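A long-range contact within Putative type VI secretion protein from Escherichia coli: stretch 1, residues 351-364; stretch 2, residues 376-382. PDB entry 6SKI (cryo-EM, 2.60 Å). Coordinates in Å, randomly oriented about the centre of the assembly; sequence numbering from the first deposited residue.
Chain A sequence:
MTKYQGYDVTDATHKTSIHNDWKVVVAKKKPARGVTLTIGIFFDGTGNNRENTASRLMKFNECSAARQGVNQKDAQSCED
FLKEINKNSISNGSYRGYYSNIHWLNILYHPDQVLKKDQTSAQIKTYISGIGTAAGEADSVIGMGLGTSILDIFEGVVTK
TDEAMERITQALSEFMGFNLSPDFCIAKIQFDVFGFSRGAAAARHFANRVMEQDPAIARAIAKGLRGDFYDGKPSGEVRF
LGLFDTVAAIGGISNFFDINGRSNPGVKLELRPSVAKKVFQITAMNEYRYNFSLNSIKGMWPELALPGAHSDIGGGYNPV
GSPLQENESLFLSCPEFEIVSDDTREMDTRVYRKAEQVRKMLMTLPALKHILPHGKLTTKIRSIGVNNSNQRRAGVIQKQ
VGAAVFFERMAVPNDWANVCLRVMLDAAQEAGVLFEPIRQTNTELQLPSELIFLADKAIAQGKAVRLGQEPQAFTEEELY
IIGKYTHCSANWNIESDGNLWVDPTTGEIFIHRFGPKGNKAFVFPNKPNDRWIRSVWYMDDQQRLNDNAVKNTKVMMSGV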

# COMPACT_ATOMS: atom_id res chain seq x y z
N VAL A 351 15.89 36.40 9.49
CA VAL A 351 15.69 35.11 8.84
C VAL A 351 16.93 34.24 9.00
O VAL A 351 16.82 33.02 9.19
CB VAL A 351 15.30 35.31 7.36
CG1 VAL A 351 14.01 36.10 7.27
CG2 VAL A 351 16.40 35.99 6.59
N TYR A 352 18.12 34.84 8.94
CA TYR A 352 19.34 34.06 9.15
C TYR A 352 19.43 33.55 10.57
O TYR A 352 19.84 32.41 10.81
CB TYR A 352 20.57 34.89 8.81
CG TYR A 352 21.85 34.09 8.92
CD1 TYR A 352 22.21 33.20 7.93
CD2 TYR A 352 22.67 34.20 10.03
CE1 TYR A 352 23.36 32.45 8.03
CE2 TYR A 352 23.83 33.46 10.14
CZ TYR A 352 24.17 32.59 9.13
OH TYR A 352 25.32 31.84 9.22
N ARG A 353 19.05 34.38 11.55
CA ARG A 353 19.09 33.94 12.94
C ARG A 353 18.10 32.81 13.18
O ARG A 353 18.40 31.85 13.88
CB ARG A 353 18.80 35.13 13.85
CG ARG A 353 19.95 36.11 13.95
CD ARG A 353 19.67 37.19 14.98
NE ARG A 353 20.28 38.46 14.58
CZ ARG A 353 19.61 39.46 14.01
NH1 ARG A 353 18.31 39.33 13.78
NH2 ARG A 353 20.24 40.57 13.68
N LYS A 354 16.92 32.90 12.56
CA LYS A 354 15.94 31.83 12.68
C LYS A 354 16.44 30.55 12.04
O LYS A 354 16.31 29.46 12.62
CB LYS A 354 14.62 32.27 12.05
CG LYS A 354 13.54 31.21 12.07
CD LYS A 354 13.20 30.80 13.49
CE LYS A 354 11.88 30.05 13.54
NZ LYS A 354 10.85 30.69 12.69
N ALA A 355 17.04 30.65 10.85
CA ALA A 355 17.55 29.47 10.18
C ALA A 355 18.68 28.83 10.96
O ALA A 355 18.78 27.60 11.03
CB ALA A 355 18.00 29.83 8.76
N GLU A 356 19.55 29.64 11.56
CA GLU A 356 20.64 29.08 12.35
C GLU A 356 20.12 28.43 13.63
O GLU A 356 20.64 27.40 14.06
CB GLU A 356 21.68 30.16 12.66
CG GLU A 356 22.69 30.37 11.56
CD GLU A 356 23.97 29.59 11.79
OE1 GLU A 356 24.43 29.53 12.95
OE2 GLU A 356 24.52 29.05 10.81
N GLN A 357 19.09 29.02 14.23
CA GLN A 357 18.45 28.37 15.37
C GLN A 357 17.88 27.01 14.97
O GLN A 357 18.05 26.02 15.70
CB GLN A 357 17.36 29.26 15.94
CG GLN A 357 17.80 30.11 17.12
CD GLN A 357 16.65 30.48 18.02
OE1 GLN A 357 15.49 30.47 17.61
NE2 GLN A 357 16.96 30.79 19.28
N VAL A 358 17.21 26.95 13.82
CA VAL A 358 16.65 25.68 13.36
C VAL A 358 17.76 24.68 13.07
O VAL A 358 17.62 23.48 13.36
CB VAL A 358 15.74 25.90 12.14
CG1 VAL A 358 15.20 24.58 11.65
CG2 VAL A 358 14.60 26.83 12.49
N ARG A 359 18.87 25.14 12.50
CA ARG A 359 19.97 24.22 12.19
C ARG A 359 20.59 23.65 13.46
O ARG A 359 20.89 22.45 13.53
CB ARG A 359 21.03 24.92 11.36
CG ARG A 359 21.97 23.95 10.66
CD ARG A 359 23.17 24.66 10.09
NE ARG A 359 23.62 25.74 10.96
CZ ARG A 359 24.50 25.59 11.94
NH1 ARG A 359 25.04 24.40 12.18
NH2 ARG A 359 24.85 26.63 12.69
N LYS A 360 20.78 24.49 14.48
CA LYS A 360 21.34 24.00 15.73
C LYS A 360 20.34 23.16 16.51
O LYS A 360 20.75 22.35 17.35
CB LYS A 360 21.83 25.16 16.58
CG LYS A 360 22.84 26.06 15.89
CD LYS A 360 23.36 27.13 16.83
CE LYS A 360 23.38 28.49 16.15
NZ LYS A 360 24.54 28.63 15.23
N MET A 361 19.05 23.33 16.26
CA MET A 361 18.06 22.44 16.84
C MET A 361 18.07 21.09 16.15
O MET A 361 17.92 20.05 16.81
CB MET A 361 16.67 23.07 16.74
CG MET A 361 15.58 22.30 17.46
SD MET A 361 14.71 21.17 16.37
CE MET A 361 13.81 22.31 15.33
N LEU A 362 18.24 21.08 14.83
CA LEU A 362 18.24 19.83 14.08
C LEU A 362 19.52 19.05 14.29
O LEU A 362 19.52 17.82 14.21
CB LEU A 362 18.03 20.12 12.60
CG LEU A 362 16.63 20.60 12.24
CD1 LEU A 362 16.51 20.78 10.75
CD2 LEU A 362 15.58 19.64 12.75
N MET A 363 20.63 19.74 14.57
CA MET A 363 21.89 19.06 14.83
C MET A 363 21.92 18.37 16.18
O MET A 363 22.82 17.57 16.43
CB MET A 363 23.04 20.06 14.74
CG MET A 363 23.52 20.32 13.33
SD MET A 363 24.85 21.54 13.27
CE MET A 363 26.04 20.80 14.39
N THR A 364 20.95 18.67 17.05
CA THR A 364 20.79 17.97 18.32
C THR A 364 19.53 17.12 18.36
O THR A 364 19.39 16.32 19.29
CB THR A 364 20.76 18.96 19.49
OG1 THR A 364 19.61 19.81 19.38
CG2 THR A 364 22.01 19.82 19.49
N LYS A 376 25.57 17.07 4.27
CA LYS A 376 25.98 18.36 4.78
C LYS A 376 24.75 19.19 5.12
O LYS A 376 23.84 19.34 4.29
CB LYS A 376 26.89 19.09 3.79
CG LYS A 376 26.28 19.41 2.44
CD LYS A 376 27.20 20.27 1.60
CE LYS A 376 27.73 21.45 2.39
NZ LYS A 376 27.73 22.71 1.59
N LEU A 377 24.69 19.68 6.35
CA LEU A 377 23.62 20.53 6.84
C LEU A 377 24.13 21.96 6.93
O LEU A 377 25.12 22.23 7.62
CB LEU A 377 23.11 20.05 8.19
CG LEU A 377 21.82 20.68 8.70
CD1 LEU A 377 20.66 20.29 7.81
CD2 LEU A 377 21.55 20.26 10.13
N THR A 378 23.46 22.88 6.23
CA THR A 378 23.92 24.25 6.11
C THR A 378 22.71 25.16 6.25
O THR A 378 21.57 24.71 6.18
CB THR A 378 24.63 24.45 4.76
OG1 THR A 378 25.66 23.47 4.62
CG2 THR A 378 25.29 25.82 4.67
N THR A 379 22.96 26.44 6.49
CA THR A 379 21.94 27.47 6.31
C THR A 379 22.22 28.18 5.00
O THR A 379 23.31 28.74 4.82
CB THR A 379 21.91 28.47 7.47
OG1 THR A 379 22.87 29.51 7.22
CG2 THR A 379 22.22 27.80 8.78
N LYS A 380 21.26 28.16 4.10
CA LYS A 380 21.40 28.75 2.78
C LYS A 380 20.69 30.10 2.75
O LYS A 380 19.56 30.23 3.24
CB LYS A 380 20.84 27.82 1.70
CG LYS A 380 21.66 26.57 1.51
CD LYS A 380 22.50 26.65 0.26
CE LYS A 380 23.39 25.43 0.13
NZ LYS A 380 24.77 25.80 -0.28
N ILE A 381 21.38 31.09 2.18
CA ILE A 381 20.91 32.46 2.12
C ILE A 381 20.66 32.83 0.66
O ILE A 381 21.49 32.54 -0.21
CB ILE A 381 21.92 33.44 2.75
CG1 ILE A 381 22.35 32.95 4.13
CG2 ILE A 381 21.33 34.83 2.84
CD1 ILE A 381 23.42 33.81 4.75
N ARG A 382 19.52 33.45 0.41
CA ARG A 382 19.18 34.04 -0.88
C ARG A 382 19.07 35.54 -0.69
O ARG A 382 18.45 36.00 0.27
CB ARG A 382 17.87 33.47 -1.40
CG ARG A 382 17.52 33.87 -2.81
CD ARG A 382 16.39 33.00 -3.33
NE ARG A 382 15.73 33.58 -4.49
CZ ARG A 382 14.62 34.31 -4.42
NH1 ARG A 382 14.06 34.56 -3.25
NH2 ARG A 382 14.08 34.80 -5.53

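A helix lies against a strand here, the two running nearly antiparallel at 170° with their axes 8.4 Å apart at closest approach. No hydrogen bond or salt bridge crosses between them, so the contact rests on shape and on the spacing of side chains. The strand offers alternate residues: Leu 377 and Thr 379 point toward the helix, while Thr 378 and Lys 380 point away. The helix answers with residues three or four apart, and its successive turns descend the strand from Ile 381 to Leu 377.

Tyr 352 leaves the helix sideways, yet its t rotamer carries the ring to the strand. Tyr 352 CD1 lies 3.5 Å from Ile 381 CD1, an apolar contact, and Tyr 352 CE1 sits 3.1 Å from Thr 379 OG1, a tight approach of ring carbon to hydroxyl. One turn on, Ala 355 points toward the strand, and its CB lies 4.3 Å from Thr 379 CB; the small methyl fits where the CA atoms of Ala 355 and Thr 379 are 6.2 Å apart.

Glu 356 also reaches Thr 379, with OE2 3.3 Å from Thr 379 CG2, but its charge is answered within the helix. Glu 356 OE1 accepts a very short 2.5 Å hydrogen bond from Lys 360 NZ and a weak one of 2.9 Å from Arg 359 NH2, both within salt bridges. Arg 359 packs on the strand with both its aliphatic chain and the guanidinium: Arg 359 CG is 3.8 Å from Leu 377 CD2, and Arg 359 NE is 3.3 Å from Thr 379 CG2, a methyl at the edge of the guanidinium, near its plane.

Leu 377 closes the far end. Its CD2 takes Leu 362 CB at 4.3 Å and Met 363 CG at 3.8 Å, so one leucine methyl gathers contacts from three residues of stretch 1, Arg 359 included.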